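Long-range contacts in hypothetical glycoside hydrolase (Parabacteroides distasonis, PDB 3TAW), which is of unknown function but probably belongs among the glycoside hydrolase-like beta-propeller proteins, built largely of antiparallel blades: residues 48-53 with 66-71; 165-170 with 219-224; 283-288 with 298-303; 128-133 with 147-152. All blocks are in the same frame, centred on the assembly; numbering follows the deposited sequence.

How the contacts relate
All four contacts lie in one chain and follow one another without interleaving along it, in the order 1, 4, 2, 3. Contacts 1, 3 and 4 are hairpin pairings in different sheets of the propeller; contact 2 ties a turn to the short strand 220-221. Contacts 1 and 3 stand on opposite sides of the chain's centre, their own centres 27 Å apart. Contacts 2 and 4 touch, W219 NE1 lying 4.1 Å from V147 CG2 as plain packing. Contacts 1 and 4 approach to about 8 Å between nearest atoms. The magnesium ion, at N355 and F356, is about 14 Å from the L287 side chain of contact 3, while N52 of contact 1 hydrogen-bonds an unidentified ligand, probably from the crystallisation liquor.

Contact 1. Residues 48-53 with 66-71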
loop_
_atom_site.group_PDB
_atom_site.type_symbol
_atom_site.label_atom_id
_atom_site.label_comp_id
_atom_site.label_asym_id
_atom_site.label_seq_id
_atom_site.Cartn_x
_atom_site.Cartn_y
_atom_site.Cartn_z
ATOM N N SER A 48 -17.848 2.157 8.856
ATOM C CA SER A 48 -18.275 1.400 7.670
ATOM C C SER A 48 -17.329 0.281 7.258
ATOM O O SER A 48 -17.743 -0.868 7.086
ATOM C CB SER A 48 -18.487 2.348 6.494
ATOM O OG SER A 48 -19.119 1.658 5.410
ATOM N N ASP A 49 -16.061 0.617 7.078
ATOM C CA ASP A 49 -15.073 -0.336 6.538
ATOM C C ASP A 49 -13.681 0.040 7.039
ATOM O O ASP A 49 -13.377 1.210 7.161
ATOM C CB ASP A 49 -15.103 -0.319 5.015
ATOM C CG ASP A 49 -16.437 -0.816 4.437
ATOM O OD1 ASP A 49 -16.647 -2.043 4.408
ATOM O OD2 ASP A 49 -17.270 0.030 4.010
ATOM N N THR A 50 -12.851 -0.958 7.320
ATOM C CA THR A 50 -11.485 -0.763 7.811
ATOM C C THR A 50 -10.608 -1.717 7.013
ATOM O O THR A 50 -10.713 -2.936 7.176
ATOM C CB THR A 50 -11.360 -1.078 9.320
ATOM O OG1 THR A 50 -11.922 -2.370 9.602
ATOM C CG2 THR A 50 -12.063 0.005 10.148
ATOM N N PHE A 51 -9.749 -1.170 6.146
ATOM C CA PHE A 51 -9.084 -2.014 5.152
ATOM C C PHE A 51 -7.734 -1.420 4.740
ATOM O O PHE A 51 -7.136 -0.720 5.555
ATOM C CB PHE A 51 -10.065 -2.298 3.969
ATOM C CG PHE A 51 -10.604 -1.062 3.246
ATOM C CD1 PHE A 51 -11.533 -0.194 3.859
ATOM C CD2 PHE A 51 -10.290 -0.837 1.915
ATOM C CE1 PHE A 51 -12.035 0.897 3.188
ATOM C CE2 PHE A 51 -10.819 0.258 1.216
ATOM C CZ PHE A 51 -11.693 1.125 1.843
ATOM N N ASN A 52 -7.227 -1.819 3.565
ATOM C CA ASN A 52 -6.000 -1.294 2.906
ATOM C C ASN A 52 -5.014 -0.630 3.852
ATOM O O ASN A 52 -4.944 0.599 3.929
ATOM C CB ASN A 52 -6.382 -0.381 1.747
ATOM C CG ASN A 52 -7.081 -1.133 0.639
ATOM O OD1 ASN A 52 -7.319 -2.336 0.787
ATOM N ND2 ASN A 52 -7.424 -0.448 -0.465
ATOM N N PRO A 53 -4.249 -1.446 4.568
ATOM C CA PRO A 53 -3.451 -0.937 5.687
ATOM C C PRO A 53 -1.965 -0.766 5.376
ATOM O O PRO A 53 -1.388 -1.554 4.621
ATOM C CB PRO A 53 -3.610 -2.052 6.710
ATOM C CG PRO A 53 -3.589 -3.307 5.856
ATOM C CD PRO A 53 -4.384 -2.920 4.623
ATOM N N TYR A 66 -4.516 1.569 9.476
ATOM C CA TYR A 66 -5.538 1.057 8.561
ATOM C C TYR A 66 -6.349 2.176 7.933
ATOM O O TYR A 66 -6.579 3.236 8.535
ATOM C CB TYR A 66 -6.429 0.046 9.264
ATOM C CG TYR A 66 -7.071 0.520 10.556
ATOM C CD1 TYR A 66 -6.413 0.391 11.777
ATOM C CD2 TYR A 66 -8.346 1.064 10.564
ATOM C CE1 TYR A 66 -7.010 0.799 12.988
ATOM C CE2 TYR A 66 -8.948 1.470 11.734
ATOM C CZ TYR A 66 -8.262 1.346 12.966
ATOM O OH TYR A 66 -8.853 1.721 14.141
ATOM N N ARG A 67 -6.779 1.944 6.698
ATOM C CA ARG A 67 -7.677 2.858 6.030
ATOM C C ARG A 67 -9.053 2.660 6.613
ATOM O O ARG A 67 -9.584 1.569 6.549
ATOM C CB ARG A 67 -7.711 2.601 4.527
ATOM C CG ARG A 67 -8.640 3.562 3.786
ATOM C CD ARG A 67 -8.696 3.240 2.297
ATOM N NE ARG A 67 -9.786 3.923 1.623
ATOM C CZ ARG A 67 -10.061 3.824 0.320
ATOM N NH1 ARG A 67 -9.304 3.084 -0.489
ATOM N NH2 ARG A 67 -11.103 4.474 -0.182
ATOM N N ALA A 68 -9.619 3.710 7.205
ATOM C CA ALA A 68 -10.939 3.628 7.814
ATOM C C ALA A 68 -11.885 4.548 7.059
ATOM O O ALA A 68 -11.538 5.677 6.747
ATOM C CB ALA A 68 -10.891 4.052 9.282
ATOM N N GLU A 69 -13.078 4.049 6.772
ATOM C CA GLU A 69 -14.087 4.846 6.108
ATOM C C GLU A 69 -15.309 5.029 6.984
ATOM O O GLU A 69 -15.769 4.088 7.639
ATOM C CB GLU A 69 -14.494 4.201 4.789
ATOM C CG GLU A 69 -13.504 4.429 3.654
ATOM C CD GLU A 69 -13.990 3.871 2.319
ATOM O OE1 GLU A 69 -14.762 2.880 2.339
ATOM O OE2 GLU A 69 -13.613 4.440 1.256
ATOM N N ASP A 70 -15.809 6.256 7.003
ATOM C CA ASP A 70 -17.095 6.537 7.626
ATOM C C ASP A 70 -18.264 6.158 6.701
ATOM O O ASP A 70 -18.057 5.653 5.587
ATOM C CB ASP A 70 -17.148 7.981 8.113
ATOM C CG ASP A 70 -17.030 9.014 7.003
ATOM O OD1 ASP A 70 -17.424 8.749 5.842
ATOM O OD2 ASP A 70 -16.600 10.131 7.323
ATOM N N ASN A 71 -19.487 6.339 7.193
ATOM C CA ASN A 71 -20.693 6.008 6.419
ATOM C C ASN A 71 -21.353 7.269 5.845
ATOM O O ASN A 71 -22.582 7.331 5.708
ATOM C CB ASN A 71 -21.671 5.219 7.312
ATOM C CG ASN A 71 -22.433 4.136 6.554
ATOM O OD1 ASN A 71 -21.887 3.460 5.691
ATOM N ND2 ASN A 71 -23.708 3.959 6.897
#
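F51 and R67 pair at the heart of a largely buried antiparallel contact between strands 49-58 and 61-69, which form a hairpin at one side of a four-stranded blade. The short strand axes run 164° apart in direction and approach to 4.6 Å. Two backbone bonds join the pair: F51 N to R67 O at 2.8 Å and R67 N to F51 O at 2.9 Å, the second more bent.

With CG wedged between backbone N and carbonyl carbon (chi1 58°), the F51 ring rises beside the extended R67 chain. R67 CD sits over one ring face, 4.0 Å from the F51 centroid in a CH-pi contact, and ring and guanidinium planes differ by 33°. E69 OE1 instead meets the ring edge, 3.5 Å from F51 CE1. R67 NH2 makes a salt bridge to E69 OE2 at 2.9 Å, its hydrogen bond weak; NH1 pairs with D120 and NE with the S81 hydroxyl. D49 OD2 and E69 OE1 are only 4.1 Å apart, and R79 salt-bridges both, probably offsetting their repulsion. On the other face T50 CG2 packs beside the Y66 ring.

At the far end S48 N bonds E69 O at 3.1 Å while E69 N bonds D49 O. Two residues thus oppose one, the signature of a classic beta bulge, here at the open end of a propeller-blade hairpin.

Contact 2. Residues 165-170 with 219-224; sequences KAYNGK and WDPLLD
W219 meets A166 through its carbonyl: A166 CB lies 3.4 Å from W219 O, and a water bridges the same oxygen to A166 N. The W219 side chain itself starts away from the 165-170 turn.

D220 follows with its carboxylate beside the same methyl, D220 OD1 standing 3.3 Å from A166 CB. A second water donates to D220 OD1 at 3.1 Å and accepts from Y167 N at 3.0 Å, so one carboxylate oxygen is linked to the turn's backbone.

At P221 comes the direct hydrogen bond. Y167 OH donates to P221 O at 2.7 Å, approaching 23° out of the carbonyl plane, and P221 O in turn lies near the plane of the phenol ring at its edge. P221 CD also packs on A166 CB at 3.8 Å. L222 points its side chain away from the turn, but L223 swings back: its CD1 lies over one face of the Y167 ring, 3.7 Å from the centroid and 16° off the normal, a CH-pi contact. The D220-bound water lies over the opposite face, toward the rim. With CG anti to the carbonyl carbon (chi1 -47°), the Y167 ring extends across P221 to reach L223.

Positive phi at Y167, N168 and G169 makes 165-170 a weakly bonded turn of left-handed helical sense. K165 salt-bridges D218 just ahead of W219, whose backbone pairs with A162. Behind, W219 packs on strands 199-203 and 209-213, while D220 and L222 hydrogen-bond strand 209-213 through their backbones.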
loop_
_atom_site.group_PDB
_atom_site.type_symbol
_atom_site.label_atom_id
_atom_site.label_comp_id
_atom_site.label_asym_id
_atom_site.label_seq_id
_atom_site.Cartn_x
_atom_site.Cartn_y
_atom_site.Cartn_z
ATOM N N LYS A 165 6.188 18.957 -8.273
ATOM C CA LYS A 165 7.227 19.799 -8.881
ATOM C C LYS A 165 7.806 19.263 -10.198
ATOM O O LYS A 165 8.184 20.059 -11.066
ATOM C CB LYS A 165 8.382 20.037 -7.894
ATOM C CG LYS A 165 7.973 20.766 -6.617
ATOM C CD LYS A 165 9.204 21.352 -5.900
ATOM C CE LYS A 165 8.849 22.001 -4.579
ATOM N NZ LYS A 165 8.412 20.993 -3.561
ATOM N N ALA A 166 7.906 17.939 -10.316
ATOM C CA ALA A 166 8.654 17.276 -11.406
ATOM C C ALA A 166 8.254 17.780 -12.779
ATOM O O ALA A 166 7.071 17.901 -13.085
ATOM C CB ALA A 166 8.466 15.755 -11.348
ATOM N N TYR A 167 9.267 18.056 -13.601
ATOM C CA TYR A 167 9.081 18.443 -15.006
ATOM C C TYR A 167 8.075 19.580 -15.132
ATOM O O TYR A 167 7.095 19.482 -15.879
ATOM C CB TYR A 167 8.638 17.244 -15.845
ATOM C CG TYR A 167 9.448 15.992 -15.597
ATOM C CD1 TYR A 167 10.806 15.912 -15.942
ATOM C CD2 TYR A 167 8.860 14.883 -15.015
ATOM C CE1 TYR A 167 11.538 14.736 -15.699
ATOM C CE2 TYR A 167 9.567 13.732 -14.792
ATOM C CZ TYR A 167 10.892 13.656 -15.116
ATOM O OH TYR A 167 11.538 12.469 -14.853
ATOM N N ASN A 168 8.302 20.625 -14.343
ATOM C CA ASN A 168 7.455 21.808 -14.354
ATOM C C ASN A 168 5.983 21.486 -14.052
ATOM O O ASN A 168 5.070 22.115 -14.604
ATOM C CB ASN A 168 7.607 22.543 -15.700
ATOM C CG ASN A 168 9.040 23.007 -15.956
ATOM O OD1 ASN A 168 9.645 22.674 -16.976
ATOM N ND2 ASN A 168 9.593 23.775 -15.023
ATOM N N GLY A 169 5.757 20.522 -13.158
ATOM C CA GLY A 169 4.403 20.171 -12.744
ATOM C C GLY A 169 3.608 19.344 -13.735
ATOM O O GLY A 169 2.389 19.271 -13.643
ATOM N N LYS A 170 4.299 18.701 -14.671
ATOM C CA LYS A 170 3.634 17.958 -15.740
ATOM C C LYS A 170 2.556 16.990 -15.244
ATOM O O LYS A 170 1.488 16.897 -15.842
ATOM C CB LYS A 170 4.661 17.189 -16.579
ATOM C CG LYS A 170 4.051 16.461 -17.775
ATOM C CD LYS A 170 5.121 16.019 -18.779
ATOM C CE LYS A 170 4.501 15.346 -20.023
ATOM N NZ LYS A 170 5.551 15.116 -21.076
ATOM N N TRP A 219 9.430 13.739 -5.999
ATOM C CA TRP A 219 9.721 12.554 -6.792
ATOM C C TRP A 219 9.610 12.864 -8.271
ATOM O O TRP A 219 8.723 13.609 -8.670
ATOM C CB TRP A 219 8.755 11.425 -6.415
ATOM C CG TRP A 219 8.996 10.938 -5.027
ATOM C CD1 TRP A 219 8.518 11.479 -3.868
ATOM C CD2 TRP A 219 9.798 9.807 -4.638
ATOM N NE1 TRP A 219 8.987 10.771 -2.782
ATOM C CE2 TRP A 219 9.764 9.739 -3.226
ATOM C CE3 TRP A 219 10.525 8.844 -5.343
ATOM C CZ2 TRP A 219 10.439 8.749 -2.508
ATOM C CZ3 TRP A 219 11.209 7.866 -4.617
ATOM C CH2 TRP A 219 11.156 7.836 -3.227
ATOM N N ASP A 220 10.512 12.271 -9.061
ATOM C CA ASP A 220 10.534 12.408 -10.517
ATOM C C ASP A 220 10.156 11.075 -11.160
ATOM O O ASP A 220 10.927 10.102 -11.111
ATOM C CB ASP A 220 11.928 12.806 -11.000
ATOM C CG ASP A 220 12.370 14.162 -10.475
ATOM O OD1 ASP A 220 11.553 15.117 -10.464
ATOM O OD2 ASP A 220 13.568 14.271 -10.127
ATOM N N PRO A 221 8.973 11.017 -11.775
ATOM C CA PRO A 221 8.557 9.800 -12.483
ATOM C C PRO A 221 9.492 9.481 -13.629
ATOM O O PRO A 221 9.960 10.400 -14.317
ATOM C CB PRO A 221 7.172 10.160 -13.004
ATOM C CG PRO A 221 6.682 11.153 -12.034
ATOM C CD PRO A 221 7.894 12.013 -11.754
ATOM N N LEU A 222 9.785 8.203 -13.814
ATOM C CA LEU A 222 10.605 7.782 -14.935
ATOM C C LEU A 222 9.797 7.927 -16.221
ATOM O O LEU A 222 8.622 7.558 -16.271
ATOM C CB LEU A 222 11.039 6.342 -14.748
ATOM C CG LEU A 222 12.331 6.113 -13.967
ATOM C CD1 LEU A 222 12.460 6.962 -12.750
ATOM C CD2 LEU A 222 12.547 4.638 -13.688
ATOM N N LEU A 223 10.442 8.445 -17.262
ATOM C CA LEU A 223 9.771 8.733 -18.530
ATOM C C LEU A 223 10.387 7.972 -19.690
ATOM O O LEU A 223 11.538 7.541 -19.631
ATOM C CB LEU A 223 9.838 10.238 -18.846
ATOM C CG LEU A 223 9.334 11.219 -17.790
ATOM C CD1 LEU A 223 9.515 12.685 -18.282
ATOM C CD2 LEU A 223 7.861 10.925 -17.434
ATOM N N ASP A 224 9.590 7.809 -20.739
ATOM C CA ASP A 224 10.074 7.247 -21.998
ATOM C C ASP A 224 10.590 8.386 -22.883
ATOM O O ASP A 224 10.665 9.539 -22.451
ATOM C CB ASP A 224 8.974 6.409 -22.689
ATOM C CG ASP A 224 7.799 7.236 -23.210
ATOM O OD1 ASP A 224 7.900 8.473 -23.368
ATOM O OD2 ASP A 224 6.737 6.624 -23.475
HETATM O O HOH W 1 8.124 16.252 -7.867
HETATM O O HOH W 2 12.008 17.350 -12.545
#

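Contact 3. Residues 283-288 with 298-303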
loop_
_atom_site.group_PDB
_atom_site.type_symbol
_atom_site.label_atom_id
_atom_site.label_comp_id
_atom_site.label_asym_id
_atom_site.label_seq_id
_atom_site.Cartn_x
_atom_site.Cartn_y
_atom_site.Cartn_z
ATOM N N ALA A 283 -2.854 -11.383 -5.177
ATOM C CA ALA A 283 -1.561 -10.751 -5.044
ATOM C C ALA A 283 -0.454 -11.513 -5.767
ATOM O O ALA A 283 -0.362 -12.718 -5.653
ATOM C CB ALA A 283 -1.222 -10.578 -3.529
ATOM N N GLY A 284 0.399 -10.768 -6.467
ATOM C CA GLY A 284 1.549 -11.319 -7.188
ATOM C C GLY A 284 2.866 -10.728 -6.709
ATOM O O GLY A 284 2.913 -9.926 -5.778
ATOM N N GLN A 285 3.956 -11.154 -7.339
ATOM C CA GLN A 285 5.279 -10.604 -7.044
ATOM C C GLN A 285 6.101 -10.466 -8.296
ATOM O O GLN A 285 6.020 -11.289 -9.196
ATOM C CB GLN A 285 6.045 -11.452 -6.006
ATOM C CG GLN A 285 5.284 -11.561 -4.677
ATOM C CD GLN A 285 6.051 -12.242 -3.591
ATOM O OE1 GLN A 285 7.293 -12.295 -3.615
ATOM N NE2 GLN A 285 5.322 -12.728 -2.584
ATOM N N ALA A 286 6.869 -9.389 -8.355
ATOM C CA ALA A 286 7.841 -9.167 -9.412
ATOM C C ALA A 286 9.225 -9.018 -8.803
ATOM O O ALA A 286 9.360 -8.696 -7.624
ATOM C CB ALA A 286 7.488 -7.932 -10.221
ATOM N N LEU A 287 10.240 -9.210 -9.636
ATOM C CA LEU A 287 11.638 -9.124 -9.249
ATOM C C LEU A 287 12.350 -8.232 -10.245
ATOM O O LEU A 287 12.248 -8.445 -11.460
ATOM C CB LEU A 287 12.274 -10.509 -9.267
ATOM C CG LEU A 287 13.683 -10.639 -8.702
ATOM C CD1 LEU A 287 13.597 -10.400 -7.171
ATOM C CD2 LEU A 287 14.296 -12.010 -9.050
ATOM N N PHE A 288 13.068 -7.228 -9.743
ATOM C CA PHE A 288 13.857 -6.349 -10.592
ATOM C C PHE A 288 15.336 -6.460 -10.270
ATOM O O PHE A 288 15.736 -6.833 -9.162
ATOM C CB PHE A 288 13.427 -4.886 -10.410
ATOM C CG PHE A 288 12.030 -4.603 -10.891
ATOM C CD1 PHE A 288 11.807 -4.246 -12.191
ATOM C CD2 PHE A 288 10.934 -4.733 -10.034
ATOM C CE1 PHE A 288 10.516 -4.001 -12.646
ATOM C CE2 PHE A 288 9.639 -4.483 -10.496
ATOM C CZ PHE A 288 9.449 -4.126 -11.800
ATOM N N GLY A 298 11.924 -11.246 -12.947
ATOM C CA GLY A 298 11.053 -12.303 -12.425
ATOM C C GLY A 298 9.642 -11.787 -12.237
ATOM O O GLY A 298 9.443 -10.604 -12.015
ATOM N N ARG A 299 8.676 -12.695 -12.354
ATOM C CA ARG A 299 7.253 -12.373 -12.136
ATOM C C ARG A 299 6.477 -13.666 -11.940
ATOM O O ARG A 299 6.600 -14.586 -12.759
ATOM C CB ARG A 299 6.720 -11.627 -13.350
ATOM C CG ARG A 299 5.333 -11.044 -13.235
ATOM C CD ARG A 299 5.046 -10.218 -14.480
ATOM N NE ARG A 299 3.732 -9.590 -14.485
ATOM C CZ ARG A 299 3.278 -8.777 -15.437
ATOM N NH1 ARG A 299 4.038 -8.486 -16.492
ATOM N NH2 ARG A 299 2.066 -8.235 -15.340
ATOM N N LEU A 300 5.681 -13.757 -10.871
ATOM C CA LEU A 300 4.954 -14.998 -10.592
ATOM C C LEU A 300 3.855 -15.185 -11.619
ATOM O O LEU A 300 3.137 -14.234 -11.919
ATOM C CB LEU A 300 4.337 -14.992 -9.192
ATOM C CG LEU A 300 5.327 -14.888 -8.036
ATOM C CD1 LEU A 300 4.543 -14.911 -6.701
ATOM C CD2 LEU A 300 6.352 -15.996 -8.098
ATOM N N ASP A 301 3.736 -16.406 -12.136
ATOM C CA ASP A 301 2.667 -16.773 -13.079
ATOM C C ASP A 301 1.294 -16.835 -12.413
ATOM O O ASP A 301 0.272 -16.644 -13.069
ATOM C CB ASP A 301 2.898 -18.185 -13.633
ATOM C CG ASP A 301 4.049 -18.292 -14.597
ATOM O OD1 ASP A 301 4.428 -17.318 -15.270
ATOM O OD2 ASP A 301 4.534 -19.441 -14.724
ATOM N N LYS A 302 1.281 -17.191 -11.128
ATOM C CA LYS A 302 0.047 -17.349 -10.358
ATOM C C LYS A 302 0.186 -16.574 -9.049
ATOM O O LYS A 302 1.300 -16.394 -8.544
ATOM C CB LYS A 302 -0.194 -18.816 -10.035
ATOM C CG LYS A 302 -0.427 -19.694 -11.261
ATOM C CD LYS A 302 -0.692 -21.124 -10.875
ATOM C CE LYS A 302 -0.539 -22.021 -12.081
ATOM N NZ LYS A 302 -0.982 -23.417 -11.802
ATOM N N PRO A 303 -0.942 -16.118 -8.494
ATOM C CA PRO A 303 -0.873 -15.312 -7.274
ATOM C C PRO A 303 -0.386 -16.123 -6.073
ATOM O O PRO A 303 -0.603 -17.337 -6.021
ATOM C CB PRO A 303 -2.319 -14.854 -7.070
ATOM C CG PRO A 303 -3.158 -15.831 -7.807
ATOM C CD PRO A 303 -2.326 -16.337 -8.941
HETATM O O HOH W 3 3.034 -12.043 -10.124
#
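L287 and G298 form the close-packed end of this antiparallel pairing, where the touching parts of the chain run 172° apart. G298 brings no side chain, and L287 CB comes within 3.8 Å of G298 CA. L287 N bonds G298 O at 2.9 Å, but the donor stands 49° out of the carbonyl plane; the return bond from G298 N to L287 O is weak at 3.2 Å. Next along, A286 and R299 are the non-hydrogen-bonded pair, and A286 CA makes a CA-H...O contact with G298 O at 3.4 Å. The backbone bond from L300 N to Q285 O, 3.0 Å long and fairly straight, completes the regular part. L300 and Q285 lie side by side, L300 CD1 against Q285 CB at 3.8 Å, while the amide end of Q285 goes on to the carbonyl of L14.

At L300 itself the pairing is half direct, half through water. One molecule accepts from Q285 N at 3.1 Å and donates to L300 O at 2.8 Å, in the place where a return backbone bond would be expected; R236 also donates to L300 O. D301 and K302 form an exposed stretch that touches nothing across the contact, after which P303 returns to set its ring carbon CB against A283 O. The extended R299 chain (CG anti to the backbone N, chi1 -172°) leaves the pairing to salt-bridge D241.

The other side of strand 281-288 pairs with strand 257-265. The arrangement is that of an antiparallel hairpin at the margin of a propeller blade, with 296-299 as its short final strand.

Contact 4. Residues 128-133 with 147-152; sequences DGTYVL and VATSKD
K151 and T130 make the polar grip across this hairpin end: K151 NZ donates to T130 OG1 at 3.0 Å. The lysine starts away from the partner strand, and the bend at chi2 (-68°) lays CD beside the G129 carbonyl and brings NZ to T130 OG1. D128 OD1 stands 4.1 Å from K151 NZ, too far for a salt bridge. A water donates to both G129 O and K151 O, each at 2.7 Å.

The strand pairing that positions this end is regular. Y131 N bonds S150 O at 2.8 Å and L133 N bonds A148 O at 2.8 Å, each answered by a return bond. The Y131 ring turns its edge to the K151 carbonyl, with CE2 3.6 Å from K151 O, and its hydroxyl bonds the I57 carbonyl of strand 49-58. On the face carrying V132, V132 CG1 meets V147 CG1 obliquely.

Farther out, the T126 hydroxyl bonds D128 OD1 and accepts from T130 N, fixing the loop, while S150 OG bonds L153 N. The chemistry therefore changes along the hairpin: apolar contacts and backbone bonds secure its buried strands, whereas at the more exposed open end a lysine-hydroxyl bond and a shared water do so, with D128 probably lending K151 mild electrostatic support.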
loop_
_atom_site.group_PDB
_atom_site.type_symbol
_atom_site.label_atom_id
_atom_site.label_comp_id
_atom_site.label_asym_id
_atom_site.label_seq_id
_atom_site.Cartn_x
_atom_site.Cartn_y
_atom_site.Cartn_z
ATOM N N ASP A 128 17.700 6.851 9.826
ATOM C CA ASP A 128 17.716 7.789 10.957
ATOM C C ASP A 128 16.365 7.923 11.658
ATOM O O ASP A 128 16.176 8.815 12.506
ATOM C CB ASP A 128 18.298 9.153 10.551
ATOM C CG ASP A 128 17.337 10.024 9.771
ATOM O OD1 ASP A 128 16.333 9.530 9.216
ATOM O OD2 ASP A 128 17.592 11.252 9.696
ATOM N N GLY A 129 15.435 7.033 11.328
ATOM C CA GLY A 129 14.196 6.883 12.091
ATOM C C GLY A 129 13.031 7.759 11.653
ATOM O O GLY A 129 12.074 7.962 12.431
ATOM N N THR A 130 13.082 8.267 10.425
ATOM C CA THR A 130 11.967 9.020 9.866
ATOM C C THR A 130 10.998 8.107 9.099
ATOM O O THR A 130 11.418 7.365 8.205
ATOM C CB THR A 130 12.438 10.136 8.937
ATOM O OG1 THR A 130 13.332 11.002 9.653
ATOM C CG2 THR A 130 11.225 10.927 8.398
ATOM N N TYR A 131 9.733 8.122 9.517
ATOM C CA TYR A 131 8.685 7.374 8.843
ATOM C C TYR A 131 8.182 8.194 7.668
ATOM O O TYR A 131 7.814 9.382 7.814
ATOM C CB TYR A 131 7.554 6.978 9.795
ATOM C CG TYR A 131 8.033 6.052 10.879
ATOM C CD1 TYR A 131 8.114 4.686 10.648
ATOM C CD2 TYR A 131 8.477 6.536 12.118
ATOM C CE1 TYR A 131 8.579 3.812 11.604
ATOM C CE2 TYR A 131 8.940 5.661 13.101
ATOM C CZ TYR A 131 8.983 4.295 12.847
ATOM O OH TYR A 131 9.471 3.414 13.812
ATOM N N VAL A 132 8.143 7.545 6.504
ATOM C CA VAL A 132 7.747 8.188 5.264
ATOM C C VAL A 132 6.446 7.511 4.796
ATOM O O VAL A 132 6.436 6.326 4.500
ATOM C CB VAL A 132 8.819 8.070 4.160
ATOM C CG1 VAL A 132 8.344 8.777 2.867
ATOM C CG2 VAL A 132 10.171 8.656 4.673
ATOM N N LEU A 133 5.375 8.299 4.776
ATOM C CA LEU A 133 4.035 7.862 4.451
ATOM C C LEU A 133 3.684 8.341 3.059
ATOM O O LEU A 133 3.744 9.547 2.775
ATOM C CB LEU A 133 3.062 8.458 5.483
ATOM C CG LEU A 133 1.567 8.279 5.267
ATOM C CD1 LEU A 133 1.160 6.798 5.233
ATOM C CD2 LEU A 133 0.782 9.053 6.369
ATOM N N VAL A 147 2.989 12.757 0.111
ATOM C CA VAL A 147 3.999 12.348 1.075
ATOM C C VAL A 147 3.839 13.068 2.410
ATOM O O VAL A 147 3.595 14.280 2.452
ATOM C CB VAL A 147 5.418 12.659 0.543
ATOM C CG1 VAL A 147 6.497 12.115 1.501
ATOM C CG2 VAL A 147 5.618 12.072 -0.890
ATOM N N ALA A 148 3.994 12.327 3.502
ATOM C CA ALA A 148 4.084 12.929 4.817
ATOM C C ALA A 148 5.162 12.212 5.601
ATOM O O ALA A 148 5.470 11.033 5.325
ATOM C CB ALA A 148 2.684 12.893 5.545
ATOM N N THR A 149 5.791 12.928 6.533
ATOM C CA THR A 149 6.807 12.335 7.384
ATOM C C THR A 149 6.570 12.596 8.883
ATOM O O THR A 149 5.901 13.567 9.267
ATOM C CB THR A 149 8.245 12.768 7.006
ATOM O OG1 THR A 149 8.466 14.132 7.388
ATOM C CG2 THR A 149 8.504 12.610 5.485
ATOM N N SER A 150 7.122 11.712 9.709
ATOM C CA SER A 150 7.041 11.839 11.168
ATOM C C SER A 150 8.130 11.002 11.812
ATOM O O SER A 150 8.693 10.115 11.175
ATOM C CB SER A 150 5.683 11.372 11.710
ATOM O OG SER A 150 5.532 9.972 11.571
ATOM N N LYS A 151 8.411 11.286 13.076
ATOM C CA LYS A 151 9.326 10.463 13.868
ATOM C C LYS A 151 8.567 9.485 14.767
ATOM O O LYS A 151 9.157 8.526 15.267
ATOM C CB LYS A 151 10.217 11.350 14.724
ATOM C CG LYS A 151 11.105 12.252 13.934
ATOM C CD LYS A 151 12.138 11.433 13.196
ATOM C CE LYS A 151 13.317 12.251 12.735
ATOM N NZ LYS A 151 14.444 11.326 12.402
ATOM N N ASP A 152 7.272 9.753 14.984
ATOM C CA ASP A 152 6.485 9.025 15.975
ATOM C C ASP A 152 5.130 8.539 15.467
ATOM O O ASP A 152 4.304 8.100 16.270
ATOM C CB ASP A 152 6.264 9.898 17.204
ATOM C CG ASP A 152 5.345 11.083 16.936
ATOM O OD1 ASP A 152 4.958 11.350 15.784
ATOM O OD2 ASP A 152 5.026 11.773 17.921
HETATM O O HOH W 4 11.580 7.481 15.016
#